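Local coordinates for protein Dok-7 (Mus musculus, PDB 3ML4) that activates the receptor tyrosine kinase MuSK as a dimeric, phosphoinositide-binding cytoplasmic adaptor, driving its autophosphorylation and the formation of neuromuscular synapses, at residues Glu114-Val120 and Ala133-Asn139; Asp140-Leu144 and Gly154-Leu158; Ala72-Glu76 and Asp147-Thr151; Gly68-Ala72 and Asp105-Arg109; Gly125-Glu129 and Tyr181-Phe186. All coordinates share one frame; numbering follows the deposited sequence.

Interaction 1 (Glu114-Val120 and Ala133-Asn139); sequences EVHRFHV and ATLHLCN
Val115-Val120 and Ala133-Cys138 run antiparallel, their axes approaching to 4.5 Å with 153° between their directions. His116-Leu137, Phe118-Leu135 and Val120-Ala133 are the hydrogen-bonded pairs, each joined by two backbone bonds such as Phe118 N to Leu135 O (2.9 Å). Val115-Cys138, Arg117-His136 and His119-Thr134 alternate with them as non-hydrogen-bonded pairs, and beyond the strands Asn139 N donates to Glu114 O. This is the first hairpin of the IRS-type PTB domain, in the middle of its seven-stranded sheet. On one face His116, Phe118 and Leu137 pack on helix 193-203, whereas Leu135 packs on Leu142 and Leu144. Leu137, with CG anti to its backbone N (chi1 -177°), brings CD2 within 3.6 Å of Glu114 O and obliquely against the His116 ring. That ring is held by its NE2, which donates to Glu114 OE1 (2.8 Å, 171°) with the acceptor in the ring plane; the other carboxylate oxygen of Glu114 is bonded to Ser208. Across the opposite face, Arg117 and His136 run alongside each other in the same direction, with Arg117 CB 3.5 Å from His136 ND1. A water lies 2.7 Å from His136 ND1, in the ring plane, and gives a weak hydrogen bond to His116 O.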
# COMPACT_ATOMS: atom_id res chain seq x y z
N GLU B 114 -0.25 -7.69 5.87
CA GLU B 114 -0.75 -8.52 6.96
C GLU B 114 -2.06 -9.19 6.55
O GLU B 114 -3.13 -8.57 6.59
CB GLU B 114 -0.91 -7.71 8.25
CG GLU B 114 0.41 -7.19 8.84
CD GLU B 114 1.33 -8.30 9.36
OE1 GLU B 114 0.84 -9.37 9.77
OE2 GLU B 114 2.56 -8.08 9.35
N VAL B 115 -1.94 -10.44 6.13
CA VAL B 115 -3.08 -11.22 5.65
C VAL B 115 -3.10 -12.60 6.30
O VAL B 115 -2.23 -13.45 6.06
CB VAL B 115 -3.20 -11.24 4.08
CG1 VAL B 115 -1.86 -11.03 3.41
CG2 VAL B 115 -3.90 -12.51 3.56
N HIS B 116 -4.11 -12.79 7.15
CA HIS B 116 -4.23 -13.94 8.04
C HIS B 116 -5.63 -14.52 7.92
O HIS B 116 -6.57 -13.81 7.56
CB HIS B 116 -4.01 -13.49 9.49
CG HIS B 116 -2.68 -12.84 9.73
ND1 HIS B 116 -1.68 -13.44 10.48
CD2 HIS B 116 -2.18 -11.64 9.34
CE1 HIS B 116 -0.63 -12.64 10.53
NE2 HIS B 116 -0.91 -11.55 9.85
N ARG B 117 -5.77 -15.80 8.22
CA ARG B 117 -7.07 -16.44 8.17
C ARG B 117 -7.23 -17.42 9.32
O ARG B 117 -6.28 -18.10 9.71
CB ARG B 117 -7.29 -17.13 6.82
CG ARG B 117 -6.86 -18.58 6.78
CD ARG B 117 -6.93 -19.16 5.39
NE ARG B 117 -5.58 -19.33 4.85
CZ ARG B 117 -4.81 -20.38 5.10
NH1 ARG B 117 -5.25 -21.37 5.87
NH2 ARG B 117 -3.58 -20.44 4.57
N PHE B 118 -8.44 -17.47 9.87
CA PHE B 118 -8.77 -18.39 10.97
C PHE B 118 -10.09 -19.09 10.69
O PHE B 118 -11.10 -18.43 10.45
CB PHE B 118 -8.88 -17.63 12.29
CG PHE B 118 -7.68 -16.78 12.62
CD1 PHE B 118 -6.71 -17.24 13.51
CD2 PHE B 118 -7.53 -15.50 12.07
CE1 PHE B 118 -5.60 -16.46 13.83
CE2 PHE B 118 -6.42 -14.72 12.38
CZ PHE B 118 -5.46 -15.20 13.27
N HIS B 119 -10.07 -20.42 10.71
CA HIS B 119 -11.29 -21.22 10.59
C HIS B 119 -12.15 -21.03 11.84
O HIS B 119 -11.74 -21.35 12.95
CB HIS B 119 -10.96 -22.70 10.41
CG HIS B 119 -10.36 -23.04 9.07
ND1 HIS B 119 -9.20 -23.77 8.94
CD2 HIS B 119 -10.75 -22.71 7.81
CE1 HIS B 119 -8.91 -23.91 7.65
NE2 HIS B 119 -9.83 -23.27 6.95
N VAL B 120 -13.36 -20.49 11.64
CA VAL B 120 -14.29 -20.20 12.73
C VAL B 120 -15.71 -20.73 12.47
O VAL B 120 -16.05 -21.12 11.35
CB VAL B 120 -14.38 -18.66 13.02
CG1 VAL B 120 -12.99 -18.07 13.32
CG2 VAL B 120 -15.06 -17.92 11.87
N ALA B 133 -17.04 -21.05 8.79
CA ALA B 133 -16.64 -19.93 7.95
C ALA B 133 -15.18 -19.67 8.21
O ALA B 133 -14.59 -20.24 9.12
CB ALA B 133 -17.45 -18.70 8.27
N THR B 134 -14.58 -18.78 7.42
CA THR B 134 -13.19 -18.41 7.67
C THR B 134 -13.07 -16.90 7.82
O THR B 134 -13.53 -16.14 6.97
CB THR B 134 -12.24 -18.98 6.58
OG1 THR B 134 -10.96 -18.35 6.68
CG2 THR B 134 -12.80 -18.75 5.20
N LEU B 135 -12.48 -16.46 8.93
CA LEU B 135 -12.28 -15.04 9.18
C LEU B 135 -10.96 -14.57 8.57
O LEU B 135 -9.91 -15.16 8.85
CB LEU B 135 -12.30 -14.72 10.68
CG LEU B 135 -12.20 -13.23 11.05
CD1 LEU B 135 -13.52 -12.50 10.83
CD2 LEU B 135 -11.73 -13.07 12.48
N HIS B 136 -11.03 -13.53 7.74
CA HIS B 136 -9.82 -12.98 7.11
C HIS B 136 -9.51 -11.56 7.57
O HIS B 136 -10.37 -10.68 7.54
CB HIS B 136 -9.94 -12.99 5.58
CG HIS B 136 -10.07 -14.36 5.00
ND1 HIS B 136 -8.98 -15.05 4.50
CD2 HIS B 136 -11.14 -15.16 4.82
CE1 HIS B 136 -9.39 -16.23 4.05
NE2 HIS B 136 -10.69 -16.32 4.23
N LEU B 137 -8.27 -11.35 7.99
CA LEU B 137 -7.79 -10.00 8.21
C LEU B 137 -6.89 -9.64 7.04
O LEU B 137 -5.89 -10.31 6.79
CB LEU B 137 -7.05 -9.88 9.54
CG LEU B 137 -6.54 -8.49 9.93
CD1 LEU B 137 -6.85 -8.18 11.39
CD2 LEU B 137 -5.05 -8.37 9.66
N CYS B 138 -7.28 -8.61 6.29
CA CYS B 138 -6.47 -8.10 5.18
C CYS B 138 -6.09 -6.64 5.41
O CYS B 138 -6.80 -5.73 4.98
CB CYS B 138 -7.21 -8.26 3.85
SG CYS B 138 -6.15 -8.04 2.41
N ASN B 139 -4.97 -6.45 6.09
CA ASN B 139 -4.47 -5.12 6.49
C ASN B 139 -5.50 -4.29 7.27
O ASN B 139 -5.66 -4.46 8.47
CB ASN B 139 -3.90 -4.35 5.29
CG ASN B 139 -2.79 -5.11 4.57
OD1 ASN B 139 -1.73 -5.39 5.13
ND2 ASN B 139 -3.03 -5.45 3.31
O HOH W 1 -6.33 -14.67 4.50

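Interaction 2 (Asp140-Leu144 and Gly154-Leu158); sequences DILVL and GQWKL
An antiparallel ladder pairs Ile141-Leu144 with Gly154-Lys157 at the margin of the PTB sheet, strand 151-157 being its outermost strand on this side within the chain. Leu142 and Trp156 form the central hydrogen-bonded pair: Leu142 N reaches Trp156 O at 2.6 Å in an almost straight bond (177°), entering nearly along the C=O axis, and Trp156 N returns a bond to Leu142 O in the carbonyl plane. Past the end of the ladder, Leu158 N donates to Asp140 O (3.0 Å) from well above the carbonyl plane. This is the last hairpin of the four-stranded antiparallel meander that runs from strand 115-122 to strand 151-157, and Leu142, Leu144 and Trp156 share one of its faces. With CG anti to the carbonyl carbon (chi1 -55°), the Trp156 indole is laid back along its own strand above Gly154, where a side chain would run into CH2. Leu142 CD2 lies 4.0 Å from CE3, and Leu144 CD1 meets the ring edge 4.1 Å from CH2. Leu158 CD1 packs against Leu142 CB at 3.6 Å. On the face of Ile141, Val143 and Gln155, Val143 CG2 touches Gln155 CB (3.9 Å). The indole NE1 donates to Trp182 O, and an edge-to-face stack with Phe173 ties the ring to strand 170-175.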
# COMPACT_ATOMS: atom_id res chain seq x y z
N ASP B 140 -6.20 -3.39 6.57
CA ASP B 140 -7.12 -2.46 7.21
C ASP B 140 -8.58 -2.96 7.23
O ASP B 140 -9.45 -2.32 7.82
CB ASP B 140 -7.03 -1.07 6.56
CG ASP B 140 -6.68 -1.12 5.07
OD1 ASP B 140 -6.06 -0.15 4.56
OD2 ASP B 140 -7.01 -2.13 4.40
N ILE B 141 -8.82 -4.12 6.61
CA ILE B 141 -10.17 -4.68 6.52
C ILE B 141 -10.34 -6.08 7.12
O ILE B 141 -9.45 -6.93 7.05
CB ILE B 141 -10.72 -4.66 5.07
CG1 ILE B 141 -9.73 -5.31 4.10
CG2 ILE B 141 -11.07 -3.24 4.66
CD1 ILE B 141 -10.30 -5.59 2.70
N LEU B 142 -11.51 -6.29 7.72
CA LEU B 142 -11.88 -7.59 8.27
C LEU B 142 -13.05 -8.15 7.47
O LEU B 142 -14.01 -7.45 7.17
CB LEU B 142 -12.27 -7.47 9.75
CG LEU B 142 -12.50 -8.79 10.51
CD1 LEU B 142 -11.18 -9.50 10.80
CD2 LEU B 142 -13.29 -8.54 11.79
N VAL B 143 -12.94 -9.42 7.14
CA VAL B 143 -13.91 -10.08 6.28
C VAL B 143 -14.23 -11.47 6.83
O VAL B 143 -13.37 -12.15 7.39
CB VAL B 143 -13.39 -10.13 4.81
CG1 VAL B 143 -13.77 -11.41 4.09
CG2 VAL B 143 -13.86 -8.91 4.05
N LEU B 144 -15.49 -11.87 6.69
CA LEU B 144 -15.88 -13.25 6.89
C LEU B 144 -16.21 -13.87 5.54
O LEU B 144 -16.82 -13.23 4.69
CB LEU B 144 -17.08 -13.36 7.85
CG LEU B 144 -16.72 -13.62 9.32
CD1 LEU B 144 -17.89 -13.34 10.24
CD2 LEU B 144 -16.20 -15.04 9.53
N GLY B 154 -19.56 -10.70 5.24
CA GLY B 154 -19.46 -9.66 6.26
C GLY B 154 -18.13 -8.95 6.14
O GLY B 154 -17.10 -9.60 5.95
N GLN B 155 -18.16 -7.62 6.23
CA GLN B 155 -16.96 -6.80 6.07
C GLN B 155 -16.93 -5.57 6.99
O GLN B 155 -17.93 -4.88 7.14
CB GLN B 155 -16.78 -6.37 4.61
CG GLN B 155 -17.92 -5.53 4.05
CD GLN B 155 -17.68 -5.07 2.62
OE1 GLN B 155 -18.42 -5.42 1.71
NE2 GLN B 155 -16.62 -4.29 2.42
N TRP B 156 -15.77 -5.32 7.59
CA TRP B 156 -15.58 -4.18 8.48
C TRP B 156 -14.19 -3.59 8.25
O TRP B 156 -13.24 -4.32 7.99
CB TRP B 156 -15.67 -4.62 9.95
CG TRP B 156 -16.94 -5.36 10.34
CD1 TRP B 156 -18.04 -4.83 10.95
CD2 TRP B 156 -17.22 -6.76 10.16
NE1 TRP B 156 -18.99 -5.80 11.15
CE2 TRP B 156 -18.52 -6.99 10.68
CE3 TRP B 156 -16.51 -7.83 9.61
CZ2 TRP B 156 -19.12 -8.26 10.65
CZ3 TRP B 156 -17.10 -9.08 9.59
CH2 TRP B 156 -18.40 -9.29 10.11
N LYS B 157 -14.08 -2.26 8.35
CA LYS B 157 -12.79 -1.63 8.59
C LYS B 157 -12.45 -1.93 10.04
O LYS B 157 -13.31 -1.77 10.92
CB LYS B 157 -12.85 -0.11 8.42
CG LYS B 157 -12.88 0.41 6.99
CD LYS B 157 -12.36 1.85 6.96
CE LYS B 157 -13.30 2.79 6.20
NZ LYS B 157 -13.55 2.38 4.78
N LEU B 158 -11.22 -2.35 10.30
CA LEU B 158 -10.75 -2.51 11.68
C LEU B 158 -10.87 -1.24 12.53
O LEU B 158 -11.14 -1.32 13.73
CB LEU B 158 -9.31 -3.04 11.71
CG LEU B 158 -9.17 -4.45 12.30
CD1 LEU B 158 -9.68 -5.52 11.34
CD2 LEU B 158 -7.72 -4.71 12.68

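Interaction 3 (Ala72-Glu76 and Asp147-Thr151); sequences ALPYE and DIPPT
Ile148 is gripped by Leu73, Pro74 and Tyr75 in turn. Its CD1 lies 3.7 Å from Leu73 CD2, where the two side chains pass at a slant, and also 3.7 Å from Pro74 CD, with the proline ring and the isoleucine roughly at right angles. The other branch, CG2, lies anti to the backbone N of Ile148 (chi1 of -61° for CG1), which directs it at Tyr75; it reaches Tyr75 CD1 at 3.7 Å as the two side chains pass head to tail. Leu73 has a second partner, its CD1 reaching CG of the Pro150 ring end-on (3.6 Å). Tyr75 CE1 rests 4.0 Å from Pro149 CD. An alanine in place of Leu73 would keep only the CB contact with Ile148 and would probably open a gap beside Ile148 and the Pro150 ring. Behind this first shell, the peptide before Pro149 is cis, which fixes how Ile148 and the paired prolines follow one another, and Met92 of strand 90-94 touches Tyr75, Pro149 and Pro150. One loop belongs to the PH domain and the other to the PTB domain, so this part of the interface between domains is apolar, resting on the fit of side chains rather than on directed bonds between the segments.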
# COMPACT_ATOMS: atom_id res chain seq x y z
N ALA B 72 -6.31 -25.03 -0.60
CA ALA B 72 -6.80 -26.41 -0.40
C ALA B 72 -8.31 -26.54 -0.19
O ALA B 72 -8.78 -27.26 0.69
CB ALA B 72 -6.02 -27.15 0.70
N LEU B 73 -9.07 -25.82 -1.02
CA LEU B 73 -10.51 -25.99 -1.12
C LEU B 73 -10.78 -26.80 -2.37
O LEU B 73 -10.25 -26.48 -3.43
CB LEU B 73 -11.22 -24.64 -1.24
CG LEU B 73 -11.23 -23.61 -0.10
CD1 LEU B 73 -11.75 -22.28 -0.61
CD2 LEU B 73 -12.03 -24.07 1.12
N PRO B 74 -11.59 -27.87 -2.26
CA PRO B 74 -11.97 -28.64 -3.44
C PRO B 74 -12.87 -27.83 -4.38
O PRO B 74 -13.80 -27.18 -3.92
CB PRO B 74 -12.74 -29.83 -2.85
CG PRO B 74 -12.37 -29.85 -1.38
CD PRO B 74 -12.18 -28.42 -1.03
N TYR B 75 -12.57 -27.89 -5.67
CA TYR B 75 -13.26 -27.07 -6.66
C TYR B 75 -13.02 -27.60 -8.07
O TYR B 75 -11.87 -27.75 -8.50
CB TYR B 75 -12.77 -25.63 -6.55
CG TYR B 75 -13.42 -24.65 -7.52
CD1 TYR B 75 -14.72 -24.20 -7.32
CD2 TYR B 75 -12.71 -24.18 -8.62
CE1 TYR B 75 -15.31 -23.31 -8.20
CE2 TYR B 75 -13.30 -23.28 -9.51
CZ TYR B 75 -14.60 -22.85 -9.30
OH TYR B 75 -15.18 -21.96 -10.17
N GLU B 76 -14.12 -27.89 -8.77
CA GLU B 76 -14.09 -28.32 -10.19
C GLU B 76 -13.11 -29.45 -10.49
O GLU B 76 -12.41 -29.43 -11.51
CB GLU B 76 -13.82 -27.12 -11.11
CG GLU B 76 -14.86 -26.01 -11.04
CD GLU B 76 -16.20 -26.40 -11.65
OE1 GLU B 76 -16.24 -27.28 -12.54
OE2 GLU B 76 -17.22 -25.80 -11.23
N ASP B 147 -18.20 -20.85 1.87
CA ASP B 147 -18.46 -21.65 0.67
C ASP B 147 -17.25 -21.78 -0.26
O ASP B 147 -16.19 -21.18 -0.04
CB ASP B 147 -19.68 -21.15 -0.12
CG ASP B 147 -20.87 -20.79 0.76
OD1 ASP B 147 -20.96 -21.30 1.90
OD2 ASP B 147 -21.72 -19.99 0.31
N ILE B 148 -17.43 -22.60 -1.29
CA ILE B 148 -16.50 -22.70 -2.39
C ILE B 148 -17.34 -22.49 -3.64
O ILE B 148 -18.35 -23.17 -3.81
CB ILE B 148 -15.79 -24.07 -2.41
CG1 ILE B 148 -14.98 -24.27 -1.12
CG2 ILE B 148 -14.87 -24.16 -3.63
CD1 ILE B 148 -14.75 -25.73 -0.74
N PRO B 149 -16.98 -21.50 -4.47
CA PRO B 149 -15.86 -20.56 -4.24
C PRO B 149 -16.23 -19.52 -3.18
O PRO B 149 -17.38 -19.08 -3.14
CB PRO B 149 -15.67 -19.90 -5.62
CG PRO B 149 -17.00 -19.98 -6.28
CD PRO B 149 -17.69 -21.22 -5.74
N PRO B 150 -15.27 -19.13 -2.32
CA PRO B 150 -15.57 -18.24 -1.20
C PRO B 150 -16.23 -16.92 -1.61
O PRO B 150 -15.79 -16.28 -2.57
CB PRO B 150 -14.20 -17.97 -0.57
CG PRO B 150 -13.38 -19.13 -0.98
CD PRO B 150 -13.84 -19.50 -2.35
N THR B 151 -17.29 -16.55 -0.90
CA THR B 151 -17.95 -15.26 -1.08
C THR B 151 -17.96 -14.50 0.24
O THR B 151 -18.06 -15.10 1.31
CB THR B 151 -19.40 -15.40 -1.60
OG1 THR B 151 -20.17 -16.20 -0.70
CG2 THR B 151 -19.43 -16.03 -2.99

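Interaction 4 (Gly68-Ala72 and Asp105-Arg109); sequences GLEPA and DTRIR
The C-terminal helix of the PH domain, a hallmark of that fold, packs here through Asp105, Ile108 and Arg109 against Leu69 and Pro71 at the end of strand 59-71. Strand and helix segments run almost exactly antiparallel (174°), with their axes 9.4 Å apart at closest. Leu69 points at the helix, and its CD2 lies 3.6 Å from Ile108 CG2, the two side chains crossing at about a right angle; Leu82 of strand 81-86 and Leu112 of the helix complete this apolar patch. Asp105 comes at a similar angle to the Pro71 ring, with OD1 3.4 Å from Pro71 CD. Its CG stands anti to the backbone N (chi1 -179°), which also turns the carboxylate to Arg109 one helical turn later. There NH1 makes a salt bridge with OD1 (3.0 Å), the oxygen lying in the plane of the guanidinium at its edge. Arg117 of the PTB domain is a second, more distant ion partner of Asp105, so the carboxylate probably helps to offset two neighbouring arginines. The guanidinium continues to the strand: Leu69 O lies near its plane and, besides a weak bond from Arg117 NE, takes two weak ones from Arg109, NH1 at 3.2 Å and NH2 at 3.4 Å.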
# COMPACT_ATOMS: atom_id res chain seq x y z
N GLY B 68 -8.53 -11.68 1.25
CA GLY B 68 -7.81 -12.78 1.88
C GLY B 68 -7.45 -13.91 0.95
O GLY B 68 -7.89 -13.96 -0.20
N LEU B 69 -6.63 -14.82 1.46
CA LEU B 69 -6.24 -16.03 0.75
C LEU B 69 -6.63 -17.28 1.53
O LEU B 69 -6.65 -17.27 2.76
CB LEU B 69 -4.74 -16.03 0.49
CG LEU B 69 -4.31 -15.36 -0.82
CD1 LEU B 69 -4.05 -13.88 -0.61
CD2 LEU B 69 -3.08 -16.04 -1.34
N GLU B 70 -6.92 -18.35 0.80
CA GLU B 70 -7.37 -19.61 1.39
C GLU B 70 -7.05 -20.75 0.42
O GLU B 70 -7.66 -20.83 -0.65
CB GLU B 70 -8.87 -19.51 1.72
CG GLU B 70 -9.63 -20.81 1.87
CD GLU B 70 -9.73 -21.29 3.30
OE1 GLU B 70 -10.42 -20.63 4.10
OE2 GLU B 70 -9.15 -22.35 3.61
N PRO B 71 -6.07 -21.60 0.76
CA PRO B 71 -5.66 -22.77 -0.03
C PRO B 71 -6.38 -24.06 0.32
O PRO B 71 -6.99 -24.17 1.37
CB PRO B 71 -4.18 -22.91 0.34
CG PRO B 71 -4.11 -22.44 1.76
CD PRO B 71 -5.23 -21.44 1.96
N ALA B 72 -6.31 -25.03 -0.60
CA ALA B 72 -6.80 -26.41 -0.40
C ALA B 72 -8.31 -26.54 -0.19
O ALA B 72 -8.78 -27.26 0.69
CB ALA B 72 -6.02 -27.15 0.70
N ASP B 105 0.70 -19.63 -1.56
CA ASP B 105 -0.04 -19.05 -0.43
C ASP B 105 0.87 -18.28 0.53
O ASP B 105 0.54 -17.16 0.94
CB ASP B 105 -0.80 -20.14 0.34
CG ASP B 105 -1.59 -19.57 1.49
OD1 ASP B 105 -2.75 -19.16 1.28
OD2 ASP B 105 -1.06 -19.53 2.62
N THR B 106 2.01 -18.89 0.89
CA THR B 106 2.96 -18.28 1.83
C THR B 106 3.62 -17.02 1.24
O THR B 106 3.76 -16.01 1.93
CB THR B 106 4.05 -19.29 2.27
OG1 THR B 106 3.42 -20.52 2.66
CG2 THR B 106 4.87 -18.75 3.44
N ARG B 107 4.01 -17.10 -0.04
CA ARG B 107 4.67 -15.98 -0.71
C ARG B 107 3.72 -14.80 -0.92
O ARG B 107 4.06 -13.66 -0.59
CB ARG B 107 5.30 -16.45 -2.04
CG ARG B 107 6.22 -15.44 -2.76
CD ARG B 107 7.58 -15.25 -2.07
NE ARG B 107 7.55 -14.09 -1.18
CZ ARG B 107 7.98 -12.87 -1.50
NH1 ARG B 107 8.50 -12.63 -2.70
NH2 ARG B 107 7.88 -11.88 -0.62
N ILE B 108 2.52 -15.08 -1.43
CA ILE B 108 1.50 -14.05 -1.66
C ILE B 108 1.05 -13.36 -0.36
O ILE B 108 0.93 -12.14 -0.32
CB ILE B 108 0.27 -14.60 -2.43
CG1 ILE B 108 0.70 -15.10 -3.82
CG2 ILE B 108 -0.81 -13.53 -2.56
CD1 ILE B 108 -0.37 -15.90 -4.57
N ARG B 109 0.83 -14.15 0.69
CA ARG B 109 0.48 -13.61 2.01
C ARG B 109 1.44 -12.54 2.51
O ARG B 109 1.03 -11.43 2.82
CB ARG B 109 0.39 -14.73 3.05
CG ARG B 109 -1.00 -15.24 3.24
CD ARG B 109 -1.08 -16.27 4.35
NE ARG B 109 -2.35 -16.11 5.05
CZ ARG B 109 -3.50 -16.67 4.68
NH1 ARG B 109 -3.56 -17.47 3.61
NH2 ARG B 109 -4.58 -16.42 5.38

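Interaction 5 (Gly125-Glu129 and Tyr181-Phe186); sequences GTKLE and YWAGVF
Thr126 OG1 accepts a hydrogen bond from Leu128 N (3.0 Å, 148°), closing an ST turn, while it also sits in the plane of the Phe186 ring, at its edge, 3.6 Å from CD2. A chi1 of 76° sets this hydroxyl between the backbone N and carbonyl carbon of Thr126, which places it where it can meet both Leu128 N and the Phe186 edge. The methyl of Thr126 goes to the neighbouring peptide, CG2 lying 3.5 Å from Val185 O. Leu128 then divides its two branches between the aromatic residues: CD1 packs on Phe186 CD2 at 3.4 Å, the side chains crossing at about a right angle, and CD2 lies 3.6 Å from Trp182 CZ3. The loop that joins the first two strands of the PTB domain is thus laid against the start of strand 184-189 at one end of the domain. Lys127 contributes through its CB, 3.7 Å from Trp182 CZ3, whereas its chain bends at chi2 and chi3 and its ammonium end leads off. A valine in place of Thr126 would probably leave Leu128 N without its acceptor and the turn freer to open. Phe186 is braced from further in by Trp156, whose ring meets it edge-to-face, and the Phe186 backbone is hydrogen-bonded to Phe173 of strand 170-175.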
# COMPACT_ATOMS: atom_id res chain seq x y z
N GLY B 125 -27.82 -15.67 15.73
CA GLY B 125 -28.36 -14.55 16.50
C GLY B 125 -28.25 -13.20 15.81
O GLY B 125 -29.00 -12.27 16.12
N THR B 126 -27.31 -13.08 14.88
CA THR B 126 -27.02 -11.81 14.23
C THR B 126 -27.48 -11.79 12.77
O THR B 126 -28.14 -12.72 12.32
CB THR B 126 -25.50 -11.49 14.30
OG1 THR B 126 -24.79 -12.30 13.35
CG2 THR B 126 -24.96 -11.75 15.71
N LYS B 127 -27.14 -10.71 12.06
CA LYS B 127 -27.38 -10.60 10.61
C LYS B 127 -26.58 -11.65 9.81
O LYS B 127 -26.95 -12.00 8.70
CB LYS B 127 -27.00 -9.20 10.12
CG LYS B 127 -28.13 -8.36 9.46
CD LYS B 127 -28.81 -7.39 10.43
CE LYS B 127 -30.12 -7.97 10.97
NZ LYS B 127 -30.66 -7.20 12.14
N LEU B 128 -25.47 -12.12 10.39
CA LEU B 128 -24.58 -13.08 9.74
C LEU B 128 -25.15 -14.49 9.73
O LEU B 128 -25.73 -14.94 10.71
CB LEU B 128 -23.21 -13.12 10.43
CG LEU B 128 -22.33 -11.87 10.60
CD1 LEU B 128 -21.20 -12.18 11.55
CD2 LEU B 128 -21.79 -11.37 9.27
N GLU B 129 -24.97 -15.17 8.60
CA GLU B 129 -25.28 -16.59 8.50
C GLU B 129 -24.41 -17.38 9.46
O GLU B 129 -23.20 -17.14 9.56
CB GLU B 129 -25.06 -17.06 7.07
CG GLU B 129 -25.62 -18.45 6.78
CD GLU B 129 -25.25 -18.97 5.40
OE1 GLU B 129 -24.56 -18.25 4.64
OE2 GLU B 129 -25.66 -20.11 5.08
N TYR B 181 -25.18 -1.10 8.67
CA TYR B 181 -25.94 -2.32 8.99
C TYR B 181 -25.05 -3.49 9.38
O TYR B 181 -25.54 -4.57 9.69
CB TYR B 181 -26.90 -2.73 7.87
CG TYR B 181 -28.19 -1.93 7.85
CD1 TYR B 181 -28.68 -1.30 9.00
CD2 TYR B 181 -28.93 -1.81 6.68
CE1 TYR B 181 -29.86 -0.57 8.98
CE2 TYR B 181 -30.12 -1.08 6.65
CZ TYR B 181 -30.57 -0.46 7.79
OH TYR B 181 -31.74 0.25 7.75
N TRP B 182 -23.74 -3.26 9.36
CA TRP B 182 -22.80 -4.21 9.93
C TRP B 182 -22.44 -3.86 11.38
O TRP B 182 -21.60 -4.53 11.99
CB TRP B 182 -21.56 -4.37 9.05
CG TRP B 182 -21.79 -5.30 7.89
CD1 TRP B 182 -21.36 -5.11 6.60
CD2 TRP B 182 -22.50 -6.54 7.90
NE1 TRP B 182 -21.76 -6.17 5.82
CE2 TRP B 182 -22.47 -7.05 6.59
CE3 TRP B 182 -23.16 -7.27 8.90
CZ2 TRP B 182 -23.07 -8.26 6.24
CZ3 TRP B 182 -23.76 -8.47 8.55
CH2 TRP B 182 -23.71 -8.96 7.23
N ALA B 183 -23.08 -2.82 11.92
CA ALA B 183 -22.89 -2.44 13.31
C ALA B 183 -23.41 -3.53 14.24
O ALA B 183 -24.29 -4.31 13.87
CB ALA B 183 -23.58 -1.12 13.60
N GLY B 184 -22.84 -3.60 15.44
CA GLY B 184 -23.32 -4.52 16.47
C GLY B 184 -22.28 -5.51 16.93
O GLY B 184 -21.10 -5.40 16.59
N VAL B 185 -22.73 -6.50 17.70
CA VAL B 185 -21.86 -7.45 18.38
C VAL B 185 -21.94 -8.83 17.71
O VAL B 185 -23.03 -9.34 17.46
CB VAL B 185 -22.21 -7.54 19.89
CG1 VAL B 185 -21.17 -8.34 20.65
CG2 VAL B 185 -22.35 -6.14 20.49
N PHE B 186 -20.78 -9.43 17.44
CA PHE B 186 -20.70 -10.70 16.71
C PHE B 186 -19.84 -11.72 17.43
O PHE B 186 -18.83 -11.36 18.05
CB PHE B 186 -20.17 -10.47 15.29
CG PHE B 186 -21.00 -9.50 14.48
CD1 PHE B 186 -20.63 -8.17 14.38
CD2 PHE B 186 -22.16 -9.93 13.84
CE1 PHE B 186 -21.40 -7.27 13.65
CE2 PHE B 186 -22.92 -9.04 13.09
CZ PHE B 186 -22.54 -7.71 13.00

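How the interactions relate
Along the chain the contacts pass from the PH domain (interaction 4) to the PTB domain (interactions 1, 2 and 5), with interaction 3 bridging the two. Interactions 1 and 2, centres 9 Å apart, are the first and last hairpins of one four-strand meander, joined where strands 133-138 and 141-146 pair. Interaction 5 reaches that sheet again through strand 184-189, neighbour of 115-122, and touches interaction 2 through aromatic and leucine side chains. Interaction 4 meets interaction 1 where helix 98-112 leads into strand 115-122, their centres 11 Å apart; interaction 3, which shares Ala72 with interaction 4, is a second crossing between the domains. Two separate junctions would probably help to hold PH and PTB as one unit.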